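Local coordinates for Two-component sensor histidine kinase (Nostoc sp., PDB 6OZB), which binds the linear tetrapyrrole phycoerythrobilin in a phytochrome-type GAF domain and probably serves as the light-sensing part of a histidine kinase, at residues Val18-Thr23 against Met186-Leu191; Met146-Val152 against Ser168-Arg174. The protein carries 1 engineered substitution. All blocks are in the same frame, centred on the assembly; numbering follows the deposited sequence.

Contact 1. Residues Val18-Thr23 against Met186-Leu191; sequences VLRRIT and MIVDQL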
ATOM      1  N   VAL C  18      14.173  27.705   6.436  1.00 17.35           N
ATOM      2  CA  VAL C  18      13.270  28.102   5.358  1.00 16.15           C
ATOM      3  C   VAL C  18      12.064  28.874   5.892  1.00 26.38           C
ATOM      4  O   VAL C  18      11.635  29.874   5.310  1.00 19.00           O
ATOM      5  CB  VAL C  18      12.777  26.878   4.555  1.00 24.94           C
ATOM      6  CG1 VAL C  18      11.655  27.266   3.606  1.00 20.23           C
ATOM      7  CG2 VAL C  18      13.928  26.269   3.773  1.00 23.67           C
ATOM      8  N   LEU C  19      11.505  28.403   6.993  1.00 16.77           N
ATOM      9  CA  LEU C  19      10.346  29.072   7.576  1.00 17.69           C
ATOM     10  C   LEU C  19      10.713  30.461   8.062  1.00 22.78           C
ATOM     11  O   LEU C  19       9.947  31.398   7.882  1.00 18.92           O
ATOM     12  CB  LEU C  19       9.815  28.269   8.756  1.00 23.10           C
ATOM     13  CG  LEU C  19       9.143  26.911   8.473  1.00 30.38           C
ATOM     14  CD1 LEU C  19       8.160  26.643   9.584  1.00 36.38           C
ATOM     15  CD2 LEU C  19       8.488  26.772   7.141  1.00 24.48           C
ATOM     16  N   ARG C  20      11.885  30.582   8.693  1.00 16.12           N
ATOM     17  CA  ARG C  20      12.360  31.861   9.202  1.00 16.68           C
ATOM     18  C   ARG C  20      12.580  32.826   8.068  1.00 16.21           C
ATOM     19  O   ARG C  20      12.310  34.002   8.204  1.00 16.31           O
ATOM     20  CB  ARG C  20      13.645  31.697  10.009  1.00 17.77           C
ATOM     21  CG  ARG C  20      13.446  31.069  11.401  1.00 24.60           C
ATOM     22  CD  ARG C  20      14.653  31.241  12.270  1.00 27.76           C
ATOM     23  NE  ARG C  20      15.835  30.573  11.734  1.00 25.64           N
ATOM     24  CZ  ARG C  20      16.231  29.331  12.008  1.00 33.12           C
ATOM     25  NH1 ARG C  20      15.545  28.564  12.835  1.00 34.29           N
ATOM     26  NH2 ARG C  20      17.344  28.859  11.455  1.00 32.92           N
ATOM     27  N   ARG C  21      13.067  32.323   6.936  1.00 16.34           N
ATOM     28  CA  ARG C  21      13.354  33.206   5.824  1.00 15.60           C
ATOM     29  C   ARG C  21      12.038  33.720   5.203  1.00 23.89           C
ATOM     30  O   ARG C  21      11.963  34.855   4.764  1.00 19.88           O
ATOM     31  CB  ARG C  21      14.224  32.486   4.808  1.00 17.62           C
ATOM     32  CG  ARG C  21      15.673  32.296   5.277  1.00 18.08           C
ATOM     33  CD  ARG C  21      16.461  31.463   4.237  1.00 19.24           C
ATOM     34  NE  ARG C  21      17.822  31.165   4.685  1.00 25.77           N
ATOM     35  CZ  ARG C  21      18.823  32.050   4.677  1.00 27.45           C
ATOM     36  NH1 ARG C  21      18.620  33.290   4.253  1.00 31.34           N
ATOM     37  NH2 ARG C  21      20.031  31.698   5.105  1.00 30.01           N
ATOM     38  N   ILE C  22      10.986  32.908   5.186  1.00 18.33           N
ATOM     39  CA  ILE C  22       9.687  33.399   4.723  1.00 15.66           C
ATOM     40  C   ILE C  22       9.171  34.470   5.660  1.00 14.33           C
ATOM     41  O   ILE C  22       8.705  35.506   5.222  1.00 16.56           O
ATOM     42  CB  ILE C  22       8.610  32.270   4.616  1.00 16.09           C
ATOM     43  CG1 ILE C  22       9.017  31.231   3.588  1.00 19.18           C
ATOM     44  CG2 ILE C  22       7.262  32.851   4.219  1.00 17.45           C
ATOM     45  CD1 ILE C  22       8.161  29.953   3.660  1.00 22.12           C
ATOM     46  N   THR C  23       9.283  34.209   6.950  0.65 14.83           N
ATOM     47  CA  THR C  23       8.791  35.127   7.943  0.65 17.55           C
ATOM     48  C   THR C  23       9.509  36.480   7.825  0.65 23.20           C
ATOM     49  O   THR C  23       8.885  37.524   7.941  0.65 19.48           O
ATOM     50  CB  THR C  23       8.954  34.537   9.338  0.65 22.88           C
ATOM     51  OG1 THR C  23       8.177  33.331   9.430  0.65 23.62           O
ATOM     52  CG2 THR C  23       8.494  35.500  10.368  0.65 19.24           C
ATOM     53  N   MET C 186       4.780  22.305   6.736  1.00 18.50           N
ATOM     54  CA  MET C 186       5.122  23.521   7.468  1.00 16.82           C
ATOM     55  C   MET C 186       5.340  24.679   6.489  1.00 15.84           C
ATOM     56  O   MET C 186       4.978  25.813   6.768  1.00 19.48           O
ATOM     57  CB  MET C 186       6.346  23.302   8.354  1.00 19.41           C
ATOM     58  CG  MET C 186       6.169  22.243   9.406  1.00 38.19           C
ATOM     59  SD  MET C 186       7.457  22.355  10.653  1.00 88.15           S
ATOM     60  CE  MET C 186       8.841  23.031   9.723  1.00 79.36           C
ATOM     61  N   ILE C 187       5.952  24.389   5.353  1.00 16.21           N
ATOM     62  CA  ILE C 187       6.164  25.406   4.335  1.00 17.68           C
ATOM     63  C   ILE C 187       4.846  25.928   3.760  1.00 16.77           C
ATOM     64  O   ILE C 187       4.667  27.147   3.618  1.00 16.67           O
ATOM     65  CB  ILE C 187       7.050  24.877   3.188  1.00 13.01           C
ATOM     66  CG1 ILE C 187       8.474  24.685   3.733  1.00 24.68           C
ATOM     67  CG2 ILE C 187       7.047  25.817   2.012  1.00 18.47           C
ATOM     68  CD1 ILE C 187       9.336  23.693   2.909  1.00 25.10           C
ATOM     69  N   VAL C 188       3.908  25.043   3.425  1.00 14.48           N
ATOM     70  CA  VAL C 188       2.630  25.562   2.935  1.00 14.77           C
ATOM     71  C   VAL C 188       1.848  26.258   4.050  1.00 17.25           C
ATOM     72  O   VAL C 188       1.144  27.223   3.763  1.00 17.99           O
ATOM     73  CB  VAL C 188       1.748  24.471   2.239  1.00 17.52           C
ATOM     74  CG1 VAL C 188       2.521  23.873   1.055  1.00 18.94           C
ATOM     75  CG2 VAL C 188       1.286  23.382   3.167  1.00 18.01           C
ATOM     76  N   ASP C 189       1.987  25.832   5.313  1.00 15.35           N
ATOM     77  CA  ASP C 189       1.348  26.540   6.437  1.00 14.59           C
ATOM     78  C   ASP C 189       1.915  27.958   6.578  1.00 20.18           C
ATOM     79  O   ASP C 189       1.180  28.913   6.833  1.00 15.69           O
ATOM     80  CB  ASP C 189       1.551  25.801   7.748  1.00 18.11           C
ATOM     81  CG  ASP C 189       0.714  24.517   7.849  1.00 29.10           C
ATOM     82  OD1 ASP C 189      -0.181  24.301   6.996  1.00 26.73           O
ATOM     83  OD2 ASP C 189       0.981  23.718   8.776  1.00 27.36           O
ATOM     84  N   GLN C 190       3.228  28.095   6.396  1.00 17.63           N
ATOM     85  CA  GLN C 190       3.875  29.406   6.494  1.00 20.66           C
ATOM     86  C   GLN C 190       3.504  30.294   5.305  1.00 22.32           C
ATOM     87  O   GLN C 190       3.321  31.496   5.462  1.00 18.99           O
ATOM     88  CB  GLN C 190       5.402  29.252   6.592  1.00 18.59           C
ATOM     89  CG  GLN C 190       6.161  30.589   6.859  1.00 14.57           C
ATOM     90  CD  GLN C 190       5.794  31.214   8.206  1.00 14.81           C
ATOM     91  OE1 GLN C 190       6.250  30.781   9.261  1.00 16.51           O
ATOM     92  NE2 GLN C 190       4.929  32.220   8.169  1.00 19.51           N
ATOM     93  N   LEU C 191       3.383  29.721   4.113  1.00 19.61           N
ATOM     94  CA  LEU C 191       2.935  30.508   2.965  1.00 18.38           C
ATOM     95  C   LEU C 191       1.499  30.978   3.141  1.00 19.38           C
ATOM     96  O   LEU C 191       1.145  32.102   2.778  1.00 22.05           O
ATOM     97  CB  LEU C 191       3.057  29.697   1.664  1.00 20.65           C
ATOM     98  CG  LEU C 191       4.443  29.492   1.072  1.00 22.74           C
ATOM     99  CD1 LEU C 191       4.349  28.510  -0.096  1.00 22.48           C
ATOM    100  CD2 LEU C 191       5.010  30.846   0.600  1.00 23.44           C
TER
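This is a parallel helix-helix contact, made mostly by apolar side chains. It joins helix 12-27, near the start of the chain, to helix 178-201 at its end. The two short axes come within 10.0 Å and run nearly parallel, at 9°. The closest CA pair is Leu19 with Ile187, at 6.4 Å. Leu19 makes the broadest contact on the first helix. Its CD2 lies 3.7 Å from Met186 O and 4.0 Å from Ile187 CG1, and its CD1 lies 3.7 Å from Met186 CE. On the buried side, toward helix 32-47, Val18 CG1 meets Ile187 CG1 at 4.1 Å. One turn on, the aliphatic part of Gln190 fills the interface: its CG lies 3.6 Å from Ile22 CG2 and its CB 4.0 Å from Leu19 CD2. The two helices belong to the helical layer on one side of the antiparallel GAF sheet. Helix 32-47 is the third member: Ile22 touches its Thr39, and Ile187 touches Val43 and Leu46. Ile187 also reaches Leu166 of strand 161-170, so helix 178-201 lies against the sheet. Polar atoms gather at the more open edge. Thr23 OG1 donates to Leu19 O one turn back, at 3.0 Å, which satisfies the hydroxyl. Gln190 OE1 comes within 3.2 Å of Thr23 OG1, but the angle is too poor for a hydrogen bond.

Contact 2. Residues Met146-Val152 against Ser168-Arg174; sequences MGVKSSV and SHHSENR. With PEB (phycoerythrobilin), chain F.
Two antiparallel strands pair here, at the open end of the hairpin 150-158/161-170. The axes of strands 150-152 and 168-170 approach to 4.8 Å, with directions 172° apart. Ser150-His170 and Val152-Ser168 are hydrogen-bonded pairs; Ser151-His169 is non-hydrogen-bonded. Val152 N donates to Ser168 O (2.9 Å), Ser168 N to Val152 O (2.8 Å) and His170 N to Ser150 O (2.9 Å). Lys149 (phi/psi -104/-18°) and Ser150 (-139/128°) both face His170, a classic beta bulge: His170 O accepts from Lys149 N (2.9 Å) and Ser150 N (3.1 Å). Lys149 (m, t, t, t) is extended, with CD 3.3 Å from Ser171 O and 3.7 Å from Asn173 ND2. Before the bulge, Gly147 (phi 80°) ends helix 137-145 in a Schellman motif. This is the central GAF sheet, and one face carries the chromophore. On that face His169 is m (chi2 170°). Its NE2 gives a weak hydrogen bond to OD of phycoerythrobilin (2.7 Å), and its ND1 is hydrogen-bonded to Arg51 NH2. Ser151 OG (chi1 t) lies 3.7 Å from His169 CD2, and Met146 (m, t, m) brings CE to 3.7 Å from His169 CE1. Ser150, Val152, Ser168 and His170 point to the other face, all chi1 t, but the His170 ring (chi2 60°) turns away from 146-152. There Arg174 (p, t, t) folds back; its NH2 salt-bridges Glu180 and meets water 2 (3.1 Å), also hydrogen-bonded to Ser150 OG (2.9 Å) and Ser168 O (3.0 Å).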
ATOM      1  N   MET C 146       6.297  14.474 -19.143  1.00 22.23           N
ATOM      2  CA  MET C 146       7.174  15.566 -18.669  1.00 29.81           C
ATOM      3  C   MET C 146       8.573  15.080 -18.261  1.00 33.25           C
ATOM      4  O   MET C 146       9.436  15.877 -17.895  1.00 37.93           O
ATOM      5  CB  MET C 146       6.547  16.277 -17.483  1.00 27.46           C
ATOM      6  CG  MET C 146       5.447  17.227 -17.856  1.00 30.86           C
ATOM      7  SD  MET C 146       4.789  18.169 -16.493  1.00 36.77           S
ATOM      8  CE  MET C 146       4.233  16.903 -15.387  1.00 40.30           C
ATOM      9  N   GLY C 147       8.771  13.774 -18.268  1.00 25.46           N
ATOM     10  CA  GLY C 147      10.032  13.193 -17.836  1.00 25.90           C
ATOM     11  C   GLY C 147      10.137  13.113 -16.312  1.00 25.41           C
ATOM     12  O   GLY C 147      11.230  13.003 -15.762  1.00 25.46           O
ATOM     13  N   VAL C 148       8.996  13.172 -15.634  1.00 20.79           N
ATOM     14  CA  VAL C 148       8.957  13.149 -14.162  1.00 13.94           C
ATOM     15  C   VAL C 148       8.743  11.702 -13.676  1.00 17.92           C
ATOM     16  O   VAL C 148       7.809  11.048 -14.111  1.00 18.95           O
ATOM     17  CB  VAL C 148       7.849  14.025 -13.645  1.00 13.84           C
ATOM     18  CG1 VAL C 148       7.690  13.882 -12.151  1.00 16.11           C
ATOM     19  CG2 VAL C 148       8.122  15.476 -14.016  1.00 17.23           C
ATOM     20  N   LYS C 149       9.603  11.231 -12.776  1.00 15.93           N
ATOM     21  CA  LYS C 149       9.468   9.912 -12.152  1.00 13.38           C
ATOM     22  C   LYS C 149       8.954   9.972 -10.719  1.00 13.99           C
ATOM     23  O   LYS C 149       8.456   8.967 -10.182  1.00 18.10           O
ATOM     24  CB  LYS C 149      10.827   9.188 -12.189  1.00 14.65           C
ATOM     25  CG  LYS C 149      11.170   8.714 -13.609  1.00 24.38           C
ATOM     26  CD  LYS C 149      12.443   7.914 -13.687  1.00 35.70           C
ATOM     27  CE  LYS C 149      12.745   7.541 -15.130  1.00 52.39           C
ATOM     28  NZ  LYS C 149      14.039   6.819 -15.214  1.00 66.88           N
ATOM     29  N   SER C 150       9.043  11.155 -10.106  1.00 15.23           N
ATOM     30  CA  SER C 150       8.585  11.377  -8.744  1.00 13.41           C
ATOM     31  C   SER C 150       7.889  12.706  -8.645  1.00 13.61           C
ATOM     32  O   SER C 150       8.490  13.731  -9.001  1.00 16.79           O
ATOM     33  CB  SER C 150       9.780  11.384  -7.773  1.00 18.76           C
ATOM     34  OG  SER C 150       9.432  11.880  -6.486  1.00 18.68           O
ATOM     35  N   SER C 151       6.678  12.706  -8.093  1.00 12.65           N
ATOM     36  CA  SER C 151       5.939  13.943  -7.863  1.00 14.03           C
ATOM     37  C   SER C 151       5.468  13.980  -6.415  1.00 15.67           C
ATOM     38  O   SER C 151       5.017  12.964  -5.885  1.00 14.67           O
ATOM     39  CB  SER C 151       4.754  14.032  -8.804  1.00 15.92           C
ATOM     40  OG  SER C 151       3.966  15.165  -8.527  1.00 19.06           O
ATOM     41  N   VAL C 152       5.579  15.141  -5.771  1.00 13.82           N
ATOM     42  CA  VAL C 152       5.056  15.322  -4.414  1.00 13.01           C
ATOM     43  C   VAL C 152       4.293  16.628  -4.393  1.00 16.59           C
ATOM     44  O   VAL C 152       4.833  17.662  -4.821  1.00 16.59           O
ATOM     45  CB  VAL C 152       6.160  15.358  -3.341  1.00 11.95           C
ATOM     46  CG1 VAL C 152       5.545  15.466  -1.934  1.00 20.27           C
ATOM     47  CG2 VAL C 152       7.028  14.127  -3.401  1.00 14.18           C
ATOM     48  N   SER C 168       6.582  19.350  -6.205  1.00 14.25           N
ATOM     49  CA  SER C 168       7.980  18.958  -6.301  1.00 14.32           C
ATOM     50  C   SER C 168       8.115  17.805  -7.292  1.00 13.35           C
ATOM     51  O   SER C 168       7.558  16.741  -7.055  1.00 17.50           O
ATOM     52  CB  SER C 168       8.483  18.545  -4.920  1.00 18.35           C
ATOM     53  OG  SER C 168       9.839  18.094  -4.939  1.00 21.93           O
ATOM     54  N   HIS C 169       8.817  18.045  -8.398  1.00 12.81           N
ATOM     55  CA  HIS C 169       9.044  17.052  -9.458  1.00 11.33           C
ATOM     56  C   HIS C 169      10.505  16.623  -9.495  1.00 16.08           C
ATOM     57  O   HIS C 169      11.405  17.448  -9.309  1.00 18.37           O
ATOM     58  CB  HIS C 169       8.736  17.600 -10.839  1.00 16.17           C
ATOM     59  CG  HIS C 169       7.278  17.778 -11.139  1.00 16.71           C
ATOM     60  ND1 HIS C 169       6.835  18.459 -12.258  1.00 16.36           N
ATOM     61  CD2 HIS C 169       6.172  17.348 -10.494  1.00 16.26           C
ATOM     62  CE1 HIS C 169       5.513  18.434 -12.290  1.00 20.89           C
ATOM     63  NE2 HIS C 169       5.087  17.762 -11.236  1.00 17.33           N
ATOM     64  N   HIS C 170      10.740  15.341  -9.781  1.00 14.51           N
ATOM     65  CA  HIS C 170      12.094  14.830  -9.950  1.00 12.82           C
ATOM     66  C   HIS C 170      12.166  13.858 -11.096  1.00 13.96           C
ATOM     67  O   HIS C 170      11.236  13.066 -11.310  1.00 18.32           O
ATOM     68  CB  HIS C 170      12.568  14.177  -8.670  1.00 15.04           C
ATOM     69  CG  HIS C 170      14.044  14.102  -8.550  1.00 13.31           C
ATOM     70  ND1 HIS C 170      14.846  15.222  -8.554  1.00 15.33           N
ATOM     71  CD2 HIS C 170      14.872  13.041  -8.434  1.00 16.53           C
ATOM     72  CE1 HIS C 170      16.109  14.852  -8.428  1.00 19.14           C
ATOM     73  NE2 HIS C 170      16.151  13.538  -8.338  1.00 19.59           N
ATOM     74  N   SER C 171      13.266  13.937 -11.849  1.00 14.67           N
ATOM     75  CA  SER C 171      13.470  13.127 -13.062  1.00 14.16           C
ATOM     76  C   SER C 171      13.926  11.695 -12.770  1.00 21.52           C
ATOM     77  O   SER C 171      14.028  10.857 -13.682  1.00 21.17           O
ATOM     78  CB  SER C 171      14.514  13.787 -13.971  1.00 19.25           C
ATOM     79  OG  SER C 171      15.814  13.701 -13.403  1.00 21.37           O
ATOM     80  N   GLU C 172      14.185  11.415 -11.499  1.00 20.61           N
ATOM     81  CA  GLU C 172      14.652  10.112 -11.088  1.00 18.55           C
ATOM     82  C   GLU C 172      13.823   9.552  -9.961  1.00 16.23           C
ATOM     83  O   GLU C 172      13.211  10.292  -9.184  1.00 16.79           O
ATOM     84  CB  GLU C 172      16.112  10.215 -10.666  1.00 33.66           C
ATOM     85  CG  GLU C 172      16.999  10.607 -11.849  1.00 65.89           C
ATOM     86  CD  GLU C 172      18.473  10.668 -11.525  1.00 88.09           C
ATOM     87  OE1 GLU C 172      18.853  10.413 -10.363  1.00 91.53           O
ATOM     88  OE2 GLU C 172      19.253  10.989 -12.447  1.00 98.72           O
ATOM     89  N   ASN C 173      13.831   8.231  -9.881  1.00 25.07           N
ATOM     90  CA  ASN C 173      13.102   7.524  -8.830  0.54 22.72           C
ATOM     91  C   ASN C 173      13.570   7.974  -7.455  1.00 18.76           C
ATOM     92  O   ASN C 173      14.761   8.174  -7.207  1.00 22.78           O
ATOM     93  CB  ASN C 173      13.284   5.999  -8.957  0.54 26.95           C
ATOM     94  CG  ASN C 173      12.912   5.466 -10.334  0.54 33.43           C
ATOM     95  OD1 ASN C 173      13.702   4.771 -10.983  0.54 35.48           O
ATOM     96  ND2 ASN C 173      11.706   5.776 -10.780  0.54 21.38           N
ATOM     97  N   ARG C 174      12.635   8.164  -6.538  1.00 18.71           N
ATOM     98  CA  ARG C 174      13.075   8.357  -5.169  1.00 30.13           C
ATOM     99  C   ARG C 174      12.003   7.949  -4.195  1.00 23.18           C
ATOM    100  O   ARG C 174      10.860   7.743  -4.583  1.00 29.93           O
ATOM    101  CB  ARG C 174      13.506   9.792  -4.926  1.00 36.85           C
ATOM    102  CG  ARG C 174      12.483  10.811  -5.228  1.00 33.69           C
ATOM    103  CD  ARG C 174      13.101  12.191  -5.012  1.00 31.90           C
ATOM    104  NE  ARG C 174      12.116  13.196  -4.698  1.00 50.05           N
ATOM    105  CZ  ARG C 174      11.881  13.662  -3.474  1.00 47.53           C
ATOM    106  NH1 ARG C 174      12.563  13.207  -2.428  1.00 37.71           N
ATOM    107  NH2 ARG C 174      10.953  14.591  -3.307  1.00 53.76           N
TER
HETATM  108  CHC PEB F 900      -1.976  18.006 -11.996  1.00 20.30           C
HETATM  109  NC  PEB F 900      -3.229  15.876 -11.459  1.00 21.58           N
HETATM  110  C1C PEB F 900      -3.611  15.137 -10.381  1.00 20.45           C
HETATM  111  C2C PEB F 900      -3.155  15.726  -9.229  1.00 22.80           C
HETATM  112  C3C PEB F 900      -2.475  16.871  -9.584  1.00 21.96           C
HETATM  113  C4C PEB F 900      -2.532  16.955 -10.993  1.00 16.88           C
HETATM  114  CMC PEB F 900      -1.859  17.785  -8.541  1.00 26.08           C
HETATM  115  CAC PEB F 900      -3.415  15.127  -7.806  1.00 15.89           C
HETATM  116  CBC PEB F 900      -2.518  13.928  -7.549  1.00 21.89           C
HETATM  117  CGC PEB F 900      -1.145  14.427  -7.179  1.00 28.33           C
HETATM  118  O1C PEB F 900      -1.030  15.190  -6.179  1.00 24.48           O
HETATM  119  O2C PEB F 900      -0.123  14.081  -7.846  1.00 21.85           O
HETATM  120  ND  PEB F 900       0.279  18.138 -11.097  1.00 28.29           N
HETATM  121  C1D PEB F 900      -1.006  18.898 -11.394  1.00 27.37           C
HETATM  122  C2D PEB F 900      -0.582  19.884 -12.378  1.00 25.39           C
HETATM  123  C3D PEB F 900       0.755  19.753 -12.686  1.00 28.86           C
HETATM  124  C4D PEB F 900       1.366  18.723 -11.930  1.00 33.05           C
HETATM  125  CMD PEB F 900      -1.570  20.865 -13.066  1.00 28.57           C
HETATM  126  CAD PEB F 900       1.457  20.561 -13.793  1.00 48.75           C
HETATM  127  CBD PEB F 900       2.708  21.062 -13.549  1.00 56.99           C
HETATM  128  OD  PEB F 900       2.534  18.364 -11.931  1.00 29.20           O
HETATM  129  NA  PEB F 900      -5.096  14.324 -15.877  1.00 24.13           N
HETATM  130  C1A PEB F 900      -4.918  14.893 -17.168  1.00 30.03           C
HETATM  131  C2A PEB F 900      -6.002  14.394 -18.087  1.00 25.55           C
HETATM  132  C3A PEB F 900      -6.900  13.479 -17.269  1.00 25.94           C
HETATM  133  C4A PEB F 900      -6.268  13.474 -15.863  1.00 25.41           C
HETATM  134  CMA PEB F 900      -6.786  15.558 -18.770  1.00 28.90           C
HETATM  135  CBA PEB F 900      -7.634  11.893 -19.155  1.00 26.91           C
HETATM  136  OA  PEB F 900      -4.029  15.679 -17.449  1.00 28.26           O
HETATM  137  CHA PEB F 900      -6.735  12.682 -14.855  1.00 19.65           C
HETATM  138  CAA PEB F 900      -7.067  12.028 -17.729  1.00 23.54           C
HETATM  139  NB  PEB F 900      -5.285  13.709 -12.812  1.00 17.61           N
HETATM  140  C1B PEB F 900      -6.172  12.719 -13.437  1.00 19.17           C
HETATM  141  C2B PEB F 900      -6.529  11.685 -12.495  1.00 17.53           C
HETATM  142  C3B PEB F 900      -5.866  11.999 -11.265  1.00 17.51           C
HETATM  143  C4B PEB F 900      -5.078  13.273 -11.422  1.00 21.89           C
HETATM  144  CHB PEB F 900      -4.367  13.807 -10.377  1.00 18.16           C
HETATM  145  CMB PEB F 900      -7.425  10.524 -12.784  1.00 20.81           C
HETATM  146  CAB PEB F 900      -5.933  11.191  -9.986  1.00 17.13           C
HETATM  147  CBB PEB F 900      -4.713  10.299  -9.905  1.00 17.57           C
HETATM  148  CGB PEB F 900      -4.951   9.409  -8.684  1.00 22.39           C
HETATM  149  O1B PEB F 900      -4.991   9.961  -7.544  1.00 27.88           O
HETATM  150  O2B PEB F 900      -5.134   8.176  -8.828  1.00 17.11           O
HETATM  151  O   HOH W   1      13.152  11.084 -16.228  1.00 22.12           O
HETATM  152  O   HOH W   2       9.587  14.718  -6.081  1.00 18.73           O

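How the contacts relate
The contacts lie 23 Å apart between centres, and their nearest atoms are about 9 Å apart, so they do not touch. Along the chain, contact 2 is nested inside the loop closed by contact 1. Helix 12-27 comes first, then the sheet with the 150-158/161-170 hairpin, and helix 178-201 comes last. Strand 161-170 of contact 2 leads into the last helix, which carries half of contact 1. That helix also packs on the sheet: Val152 of contact 2 touches its Leu181 and Met184, and Val188 touches Ala154 and Ile156 in strand 150-158. Contact 1 thus belongs to the helical layer, and contact 2 to the sheet whose other face meets phycoerythrobilin. The central sheet separates the chromophore from the terminal helices.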